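Local coordinates for protein glutaconate CoA-transferase subunit A (Acidaminococcus fermentans, PDB 1POI) that transfers coenzyme A from acetyl-CoA to glutaconate or (R)-2-hydroxyglutarate in the hydroxyglutarate pathway of glutamate degradation, at residues 110-115 against 167-172; 23-28 against 104-109; 187-192 against 213-218. One frame throughout, in Å; residues are numbered along the deposited sequence.

Interaction 1: residues 110-115 against 167-172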
loop_
_atom_site.group_PDB
_atom_site.type_symbol
_atom_site.label_atom_id
_atom_site.label_comp_id
_atom_site.label_asym_id
_atom_site.label_seq_id
_atom_site.Cartn_x
_atom_site.Cartn_y
_atom_site.Cartn_z
ATOM N N HIS A 110 -16.839 -19.366 18.981
ATOM C CA HIS A 110 -15.669 -19.913 18.313
ATOM C C HIS A 110 -15.776 -21.432 18.121
ATOM O O HIS A 110 -15.605 -21.932 16.996
ATOM C CB HIS A 110 -14.367 -19.495 19.012
ATOM C CG HIS A 110 -13.139 -19.770 18.202
ATOM N ND1 HIS A 110 -12.029 -20.397 18.724
ATOM C CD2 HIS A 110 -12.871 -19.565 16.891
ATOM C CE1 HIS A 110 -11.131 -20.567 17.773
ATOM N NE2 HIS A 110 -11.616 -20.071 16.648
ATOM N N ALA A 111 -16.084 -22.152 19.195
ATOM C CA ALA A 111 -16.276 -23.594 19.142
ATOM C C ALA A 111 -17.324 -23.953 18.090
ATOM O O ALA A 111 -17.234 -25.001 17.455
ATOM C CB ALA A 111 -16.712 -24.101 20.457
ATOM N N ALA A 112 -18.316 -23.091 17.891
ATOM C CA ALA A 112 -19.339 -23.353 16.877
ATOM C C ALA A 112 -18.728 -23.265 15.482
ATOM O O ALA A 112 -18.925 -24.140 14.644
ATOM C CB ALA A 112 -20.509 -22.379 17.015
ATOM N N ALA A 113 -17.965 -22.211 15.238
ATOM C CA ALA A 113 -17.332 -22.047 13.940
ATOM C C ALA A 113 -16.407 -23.231 13.698
ATOM O O ALA A 113 -16.219 -23.659 12.560
ATOM C CB ALA A 113 -16.557 -20.748 13.898
ATOM N N LEU A 114 -15.847 -23.753 14.788
ATOM C CA LEU A 114 -14.928 -24.880 14.724
ATOM C C LEU A 114 -15.588 -26.237 14.480
ATOM O O LEU A 114 -15.018 -27.085 13.813
ATOM C CB LEU A 114 -14.075 -24.936 16.004
ATOM C CG LEU A 114 -12.640 -24.375 16.046
ATOM C CD1 LEU A 114 -12.356 -23.351 14.930
ATOM C CD2 LEU A 114 -12.390 -23.783 17.438
ATOM N N GLY A 115 -16.756 -26.462 15.064
ATOM C CA GLY A 115 -17.446 -27.729 14.890
ATOM C C GLY A 115 -17.315 -28.629 16.107
ATOM O O GLY A 115 -17.511 -29.839 16.020
ATOM N N VAL A 167 -20.043 -26.621 28.226
ATOM C CA VAL A 167 -21.020 -25.645 27.771
ATOM C C VAL A 167 -21.554 -26.004 26.387
ATOM O O VAL A 167 -20.798 -26.364 25.495
ATOM C CB VAL A 167 -20.360 -24.225 27.769
ATOM C CG1 VAL A 167 -21.113 -23.276 26.917
ATOM C CG2 VAL A 167 -20.312 -23.675 29.161
ATOM N N PRO A 168 -22.872 -25.887 26.185
ATOM C CA PRO A 168 -23.450 -26.217 24.879
ATOM C C PRO A 168 -23.004 -25.252 23.799
ATOM O O PRO A 168 -23.043 -24.043 24.006
ATOM C CB PRO A 168 -24.956 -26.047 25.120
ATOM C CG PRO A 168 -25.104 -26.207 26.602
ATOM C CD PRO A 168 -23.925 -25.449 27.116
ATOM N N VAL A 169 -22.614 -25.786 22.648
ATOM C CA VAL A 169 -22.208 -24.972 21.500
ATOM C C VAL A 169 -23.515 -24.474 20.858
ATOM O O VAL A 169 -24.404 -25.264 20.549
ATOM C CB VAL A 169 -21.389 -25.822 20.512
ATOM C CG1 VAL A 169 -21.276 -25.147 19.192
ATOM C CG2 VAL A 169 -20.021 -26.043 21.062
ATOM N N PRO A 170 -23.661 -23.162 20.678
ATOM C CA PRO A 170 -24.871 -22.588 20.093
ATOM C C PRO A 170 -25.056 -22.824 18.592
ATOM O O PRO A 170 -24.086 -22.926 17.855
ATOM C CB PRO A 170 -24.712 -21.107 20.415
ATOM C CG PRO A 170 -23.249 -20.901 20.223
ATOM C CD PRO A 170 -22.646 -22.119 20.910
ATOM N N GLN A 171 -26.312 -22.908 18.149
ATOM C CA GLN A 171 -26.657 -23.114 16.741
ATOM C C GLN A 171 -27.281 -21.828 16.224
ATOM O O GLN A 171 -28.441 -21.524 16.476
ATOM C CB GLN A 171 -27.632 -24.273 16.608
ATOM C CG GLN A 171 -27.059 -25.563 17.149
ATOM C CD GLN A 171 -27.910 -26.761 16.809
ATOM O OE1 GLN A 171 -27.985 -27.178 15.644
ATOM N NE2 GLN A 171 -28.562 -27.326 17.821
ATOM N N VAL A 172 -26.495 -21.082 15.477
ATOM C CA VAL A 172 -26.907 -19.797 14.987
ATOM C C VAL A 172 -27.580 -19.857 13.620
ATOM O O VAL A 172 -26.966 -20.256 12.629
ATOM C CB VAL A 172 -25.671 -18.847 14.982
ATOM C CG1 VAL A 172 -26.076 -17.433 14.591
ATOM C CG2 VAL A 172 -24.991 -18.870 16.368
#

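Interaction 2: residues 23-28 against 104-109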
loop_
_atom_site.group_PDB
_atom_site.type_symbol
_atom_site.label_atom_id
_atom_site.label_comp_id
_atom_site.label_asym_id
_atom_site.label_seq_id
_atom_site.Cartn_x
_atom_site.Cartn_y
_atom_site.Cartn_z
ATOM N N GLY A 23 -22.740 -8.971 14.777
ATOM C CA GLY A 23 -21.320 -8.684 14.835
ATOM C C GLY A 23 -20.962 -7.403 15.577
ATOM O O GLY A 23 -21.837 -6.781 16.199
ATOM N N GLY A 24 -19.673 -7.041 15.550
ATOM C CA GLY A 24 -19.193 -5.827 16.191
ATOM C C GLY A 24 -18.997 -5.923 17.684
ATOM O O GLY A 24 -19.447 -6.876 18.301
ATOM N N PHE A 25 -18.335 -4.922 18.260
ATOM C CA PHE A 25 -18.037 -4.862 19.691
ATOM C C PHE A 25 -18.521 -3.509 20.192
ATOM O O PHE A 25 -18.026 -2.488 19.742
ATOM C CB PHE A 25 -16.525 -4.969 19.902
ATOM C CG PHE A 25 -16.113 -5.326 21.310
ATOM C CD1 PHE A 25 -16.152 -4.383 22.328
ATOM C CD2 PHE A 25 -15.661 -6.603 21.608
ATOM C CE1 PHE A 25 -15.748 -4.709 23.625
ATOM C CE2 PHE A 25 -15.256 -6.938 22.892
ATOM C CZ PHE A 25 -15.303 -5.986 23.901
ATOM N N THR A 26 -19.458 -3.528 21.144
ATOM C CA THR A 26 -20.082 -2.339 21.756
ATOM C C THR A 26 -20.300 -1.115 20.844
ATOM O O THR A 26 -21.282 -1.087 20.085
ATOM C CB THR A 26 -19.458 -1.985 23.132
ATOM O OG1 THR A 26 -18.070 -1.693 22.984
ATOM C CG2 THR A 26 -19.595 -3.158 24.076
ATOM N N THR A 27 -19.458 -0.087 20.930
ATOM C CA THR A 27 -19.618 1.075 20.040
ATOM C C THR A 27 -18.679 0.981 18.843
ATOM O O THR A 27 -18.419 1.985 18.181
ATOM C CB THR A 27 -19.343 2.415 20.728
ATOM O OG1 THR A 27 -17.973 2.468 21.151
ATOM C CG2 THR A 27 -20.246 2.599 21.916
ATOM N N ASP A 28 -18.168 -0.214 18.564
ATOM C CA ASP A 28 -17.262 -0.414 17.431
ATOM C C ASP A 28 -17.833 -1.438 16.433
ATOM O O ASP A 28 -18.110 -2.578 16.799
ATOM C CB ASP A 28 -15.860 -0.838 17.930
ATOM C CG ASP A 28 -14.786 -0.830 16.816
ATOM O OD1 ASP A 28 -15.113 -0.695 15.606
ATOM O OD2 ASP A 28 -13.586 -0.955 17.156
ATOM N N VAL A 104 -16.497 -17.036 27.905
ATOM C CA VAL A 104 -17.263 -18.200 27.483
ATOM C C VAL A 104 -18.101 -17.893 26.245
ATOM O O VAL A 104 -18.146 -18.705 25.334
ATOM C CB VAL A 104 -18.133 -18.732 28.627
ATOM C CG1 VAL A 104 -19.110 -19.786 28.139
ATOM C CG2 VAL A 104 -17.259 -19.313 29.687
ATOM N N ILE A 105 -18.727 -16.723 26.184
ATOM C CA ILE A 105 -19.525 -16.361 25.022
ATOM C C ILE A 105 -18.695 -16.310 23.731
ATOM O O ILE A 105 -19.099 -16.832 22.696
ATOM C CB ILE A 105 -20.220 -15.007 25.226
ATOM C CG1 ILE A 105 -21.267 -15.110 26.338
ATOM C CG2 ILE A 105 -20.867 -14.528 23.898
ATOM C CD1 ILE A 105 -22.620 -15.563 25.867
ATOM N N TYR A 106 -17.550 -15.637 23.767
ATOM C CA TYR A 106 -16.721 -15.562 22.567
ATOM C C TYR A 106 -16.192 -16.957 22.241
ATOM O O TYR A 106 -16.044 -17.304 21.077
ATOM C CB TYR A 106 -15.629 -14.484 22.711
ATOM C CG TYR A 106 -16.159 -13.115 22.353
ATOM C CD1 TYR A 106 -16.222 -12.717 21.029
ATOM C CD2 TYR A 106 -16.741 -12.288 23.319
ATOM C CE1 TYR A 106 -16.868 -11.544 20.664
ATOM C CE2 TYR A 106 -17.389 -11.105 22.975
ATOM C CZ TYR A 106 -17.458 -10.741 21.645
ATOM O OH TYR A 106 -18.160 -9.611 21.261
ATOM N N MET A 107 -15.963 -17.777 23.263
ATOM C CA MET A 107 -15.538 -19.155 23.027
ATOM C C MET A 107 -16.689 -19.916 22.334
ATOM O O MET A 107 -16.520 -20.429 21.224
ATOM C CB MET A 107 -15.162 -19.871 24.336
ATOM C CG MET A 107 -13.957 -19.288 25.049
ATOM S SD MET A 107 -12.309 -19.899 24.610
ATOM C CE MET A 107 -12.455 -20.261 22.867
ATOM N N MET A 108 -17.860 -19.944 22.968
ATOM C CA MET A 108 -19.036 -20.619 22.426
ATOM C C MET A 108 -19.197 -20.400 20.935
ATOM O O MET A 108 -19.386 -21.341 20.174
ATOM C CB MET A 108 -20.296 -20.178 23.170
ATOM C CG MET A 108 -20.320 -20.663 24.621
ATOM S SD MET A 108 -21.704 -20.071 25.589
ATOM C CE MET A 108 -23.016 -20.266 24.483
ATOM N N TRP A 109 -19.098 -19.156 20.512
ATOM C CA TRP A 109 -19.216 -18.838 19.108
ATOM C C TRP A 109 -18.023 -19.447 18.384
ATOM O O TRP A 109 -18.163 -20.003 17.297
ATOM C CB TRP A 109 -19.215 -17.321 18.903
ATOM C CG TRP A 109 -20.551 -16.643 18.957
ATOM C CD1 TRP A 109 -21.726 -17.126 18.473
ATOM C CD2 TRP A 109 -20.819 -15.293 19.385
ATOM N NE1 TRP A 109 -22.703 -16.160 18.550
ATOM C CE2 TRP A 109 -22.172 -15.025 19.106
ATOM C CE3 TRP A 109 -20.041 -14.285 19.967
ATOM C CZ2 TRP A 109 -22.769 -13.787 19.388
ATOM C CZ3 TRP A 109 -20.640 -13.053 20.245
ATOM C CH2 TRP A 109 -21.986 -12.819 19.955
#

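Interaction 3: residues 187-192 against 213-218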
loop_
_atom_site.group_PDB
_atom_site.type_symbol
_atom_site.label_atom_id
_atom_site.label_comp_id
_atom_site.label_asym_id
_atom_site.label_seq_id
_atom_site.Cartn_x
_atom_site.Cartn_y
_atom_site.Cartn_z
ATOM N N THR A 187 -17.379 -12.375 -0.974
ATOM C CA THR A 187 -16.073 -12.255 -0.332
ATOM C C THR A 187 -16.092 -10.948 0.490
ATOM O O THR A 187 -16.409 -9.860 -0.033
ATOM C CB THR A 187 -14.918 -12.229 -1.338
ATOM O OG1 THR A 187 -15.180 -13.148 -2.406
ATOM C CG2 THR A 187 -13.641 -12.647 -0.656
ATOM N N VAL A 188 -15.743 -11.083 1.767
ATOM C CA VAL A 188 -15.759 -9.994 2.738
ATOM C C VAL A 188 -14.406 -9.575 3.309
ATOM O O VAL A 188 -13.624 -10.419 3.766
ATOM C CB VAL A 188 -16.682 -10.371 3.906
ATOM C CG1 VAL A 188 -16.605 -9.363 5.033
ATOM C CG2 VAL A 188 -18.093 -10.512 3.393
ATOM N N ARG A 189 -14.188 -8.256 3.334
ATOM C CA ARG A 189 -12.971 -7.622 3.847
ATOM C C ARG A 189 -13.315 -6.759 5.064
ATOM O O ARG A 189 -14.025 -5.767 4.924
ATOM C CB ARG A 189 -12.380 -6.685 2.785
ATOM C CG ARG A 189 -11.020 -7.072 2.245
ATOM C CD ARG A 189 -10.618 -6.145 1.101
ATOM N NE ARG A 189 -9.741 -6.807 0.130
ATOM C CZ ARG A 189 -9.055 -6.184 -0.829
ATOM N NH1 ARG A 189 -9.113 -4.861 -0.964
ATOM N NH2 ARG A 189 -8.353 -6.893 -1.707
ATOM N N ILE A 190 -12.844 -7.158 6.241
ATOM C CA ILE A 190 -13.038 -6.401 7.470
ATOM C C ILE A 190 -11.664 -5.833 7.944
ATOM O O ILE A 190 -10.813 -6.596 8.423
ATOM C CB ILE A 190 -13.525 -7.298 8.611
ATOM C CG1 ILE A 190 -14.873 -7.944 8.273
ATOM C CG2 ILE A 190 -13.587 -6.496 9.921
ATOM C CD1 ILE A 190 -15.365 -8.885 9.390
ATOM N N TRP A 191 -11.433 -4.526 7.798
ATOM C CA TRP A 191 -10.184 -3.911 8.259
ATOM C C TRP A 191 -10.170 -3.821 9.814
ATOM O O TRP A 191 -11.196 -3.549 10.436
ATOM C CB TRP A 191 -10.071 -2.509 7.714
ATOM C CG TRP A 191 -10.384 -2.333 6.266
ATOM C CD1 TRP A 191 -10.375 -3.285 5.284
ATOM C CD2 TRP A 191 -10.709 -1.095 5.622
ATOM N NE1 TRP A 191 -10.670 -2.711 4.058
ATOM C CE2 TRP A 191 -10.877 -1.369 4.238
ATOM C CE3 TRP A 191 -10.876 0.212 6.075
ATOM C CZ2 TRP A 191 -11.199 -0.376 3.310
ATOM C CZ3 TRP A 191 -11.200 1.191 5.153
ATOM C CH2 TRP A 191 -11.357 0.893 3.781
ATOM N N GLY A 192 -9.016 -4.020 10.436
ATOM C CA GLY A 192 -8.973 -3.948 11.881
ATOM C C GLY A 192 -9.475 -5.230 12.511
ATOM O O GLY A 192 -9.728 -6.185 11.805
ATOM N N GLU A 213 -18.794 -0.562 1.006
ATOM C CA GLU A 213 -18.656 -0.569 -0.432
ATOM C C GLU A 213 -18.534 -1.969 -0.981
ATOM O O GLU A 213 -18.173 -2.900 -0.273
ATOM C CB GLU A 213 -17.477 0.273 -0.872
ATOM C CG GLU A 213 -16.221 -0.015 -0.104
ATOM C CD GLU A 213 -15.077 0.851 -0.556
ATOM O OE1 GLU A 213 -15.119 1.332 -1.718
ATOM O OE2 GLU A 213 -14.147 1.038 0.266
ATOM N N ILE A 214 -18.823 -2.078 -2.265
ATOM C CA ILE A 214 -18.800 -3.319 -2.997
ATOM C C ILE A 214 -17.785 -3.170 -4.121
ATOM O O ILE A 214 -17.825 -2.182 -4.866
ATOM C CB ILE A 214 -20.235 -3.593 -3.616
ATOM C CG1 ILE A 214 -21.263 -3.811 -2.490
ATOM C CG2 ILE A 214 -20.213 -4.769 -4.598
ATOM C CD1 ILE A 214 -22.669 -4.116 -2.966
ATOM N N ILE A 215 -16.858 -4.120 -4.221
ATOM C CA ILE A 215 -15.863 -4.113 -5.302
ATOM C C ILE A 215 -15.999 -5.397 -6.133
ATOM O O ILE A 215 -16.517 -6.418 -5.644
ATOM C CB ILE A 215 -14.405 -3.971 -4.786
ATOM C CG1 ILE A 215 -14.203 -4.733 -3.480
ATOM C CG2 ILE A 215 -14.046 -2.498 -4.598
ATOM C CD1 ILE A 215 -12.751 -4.854 -3.099
ATOM N N SER A 216 -15.550 -5.347 -7.384
ATOM C CA SER A 216 -15.640 -6.488 -8.272
ATOM C C SER A 216 -14.927 -7.683 -7.707
ATOM O O SER A 216 -14.033 -7.545 -6.877
ATOM C CB SER A 216 -15.045 -6.161 -9.635
ATOM O OG SER A 216 -13.639 -6.040 -9.579
ATOM N N ASP A 217 -15.285 -8.863 -8.197
ATOM C CA ASP A 217 -14.662 -10.089 -7.725
ATOM C C ASP A 217 -13.234 -10.082 -8.156
ATOM O O ASP A 217 -12.370 -10.425 -7.361
ATOM C CB ASP A 217 -15.348 -11.327 -8.285
ATOM C CG ASP A 217 -16.747 -11.504 -7.760
ATOM O OD1 ASP A 217 -16.970 -11.383 -6.528
ATOM O OD2 ASP A 217 -17.618 -11.770 -8.608
ATOM N N GLU A 218 -12.977 -9.677 -9.399
ATOM C CA GLU A 218 -11.602 -9.613 -9.887
ATOM C C GLU A 218 -10.728 -8.785 -8.927
ATOM O O GLU A 218 -9.677 -9.240 -8.495
ATOM C CB GLU A 218 -11.521 -9.046 -11.308
ATOM C CG GLU A 218 -10.089 -8.623 -11.674
ATOM C CD GLU A 218 -9.813 -8.549 -13.176
ATOM O OE1 GLU A 218 -10.527 -7.809 -13.897
ATOM O OE2 GLU A 218 -8.854 -9.224 -13.632
#

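Interaction 1: residues 110-115 against 167-172
Ala-111 and Ala-112, in the last turns of helix 102-114, meet Val-169 and Pro-170 in a small apolar contact between the helix and the loop that leaves strand 162-168. No hydrogen bond crosses it; the fit is one of van der Waals packing between small apolar groups. The two backbones come near one another, with Ala-112 CA 5.7 Å from Val-169 CA, a separation that suits the single methyl group of alanine on the helix side. Val-169 spreads its two branches over the two consecutive alanines. Its CG1, opposite the backbone N across the first torsion (chi1 165°), lies beside Ala-112, 3.5 Å from Ala-112 CA. Its CG2 turns the other way and reaches Ala-111 CB at 3.9 Å. Ala-112 CB also rests on the loop backbone, 3.7 Å from Pro-170 O, while the proline ring edges up more loosely through CD.

The helix stops just beyond the contact in a Schellman motif, with Gly-115 as its C-prime residue at phi 103°, an angle at which any side chain would press on the preceding carbonyl. The motif is closed by Leu-116 N bonding back to Ala-111 O and by a weak bond from Gly-115 N to Ala-112 O (3.2 Å).

Around this junction, Ala-112 also touches Ala-203 of helix 197-203, Pro-170 leans on His-19 of strand 19-22, and on another side of the helix the ring of His-110 meets His-110 of a second copy of the subunit.

Interaction 2: residues 23-28 against 104-109
Phe-25 and Tyr-106 provide the main van der Waals contact, in which the phenol oxygen arrives at one ortho corner of the phenylalanine ring: Tyr-106 OH lies 3.9 Å from Phe-25 CD2. The backbones are far apart, 11.2 Å between Phe-25 CA and Tyr-106 CA, so a long aromatic side chain is what spans the gap. Tyr-106 stretches out from the helix with CG opposite its carbonyl carbon (chi1 -84°), while Phe-25 leaves its backbone across that direction, CG opposite its own N (chi1 -163°) bringing the ring end nearer. The side chains cross obliquely, and the phenol oxygen, not ring on ring, makes the touch.

Polar interactions reach across indirectly. Gly-24 O is too far from Tyr-106 OH for a hydrogen bond, but Gln-196 links them: its OE1 pairs with the phenol and its NE2 with Gly-24 O. Ala-52 N is a second partner of the phenol, so two bonds hold this buried oxygen and fix where the ring ends.

Packing and turn geometry set the two sides. Trp-109 CZ3 sits 4.0 Å above one face of the Tyr-106 ring, toward its rim. In the loop, a type II' turn runs from Phe-25 to Asp-28, closed by Asp-28 N bonding to Phe-25 O at 2.6 Å, with Phe-25 N bonded in return to Asp-28 O. Gly-24 has positive phi, and a side chain there would crowd Asp-28 O.

The loop, between strand 19-22 and helix 32-40, thus faces helix 102-114, whose Ile-105 and Trp-109 pack on Leu-49 of strand 46-49.

Interaction 3: residues 187-192 against 213-218
Arg-189 and Ile-215 make the closest approach: Ile-215 CD1 stands over one face of the guanidinium, near its rim, with Arg-189 NH1 4.2 Å away. A flat cation can accept a hydrocarbon on its face while its N-H groups work in other directions, and the long arginine and branched isoleucine suit this loose layering. With CD1 anti to CA (chi2 168°), the outer arm of Ile-215 carries its end methyl to the spot. A second, more distant touch joins Trp-191 CZ2 and Glu-213 OE2 at 4.5 Å, where the carboxylate comes up obliquely to the indole. No hydrogen bond passes between the two segments.

The next shell holds these groups in place. Asn-227 OD1 takes the bond from Arg-189 NE, and a weak one runs from Arg-189 NH2 to Ile-220 O. The indole is steered by Trp-191 NE1, bonded to Gln-181 OE1. Past Ile-215, Ser-216 serves as N-cap of helix 217-221, its short side chain placing OG on Glu-219 N.

Strand 181-182 lies between the two segments in a small mixed sheet, antiparallel to 188-189 and parallel to 213-214. The contact joins the two outer strands and the residues just past them, over the side chain of Gln-181, which Arg-189, Glu-213 and Ile-215 all touch, while Pro-306 of another copy of the subunit packs on Glu-213 and Ile-215.

The contacts follow one another along the chain: interaction 2 closes first, then interaction 1, then interaction 3. Interactions 1 and 2 share helix 102-114 and have centres 13 Å apart; they touch directly, as where Pro-170 CD meets Met-108 O at 3.4 Å. Both also border the seven-stranded parallel sheet, since segment 23-28 follows strand 19-22, while segment 167-172 leads toward strand 174-179 beside it. Interaction 3 stands apart, its centre 26 Å from that of interaction 1 and 22 Å from that of interaction 2. Together they tie one helix to the parallel core and join the two outer strands of a small mixed sheet, all within the coenzyme A transferase family region.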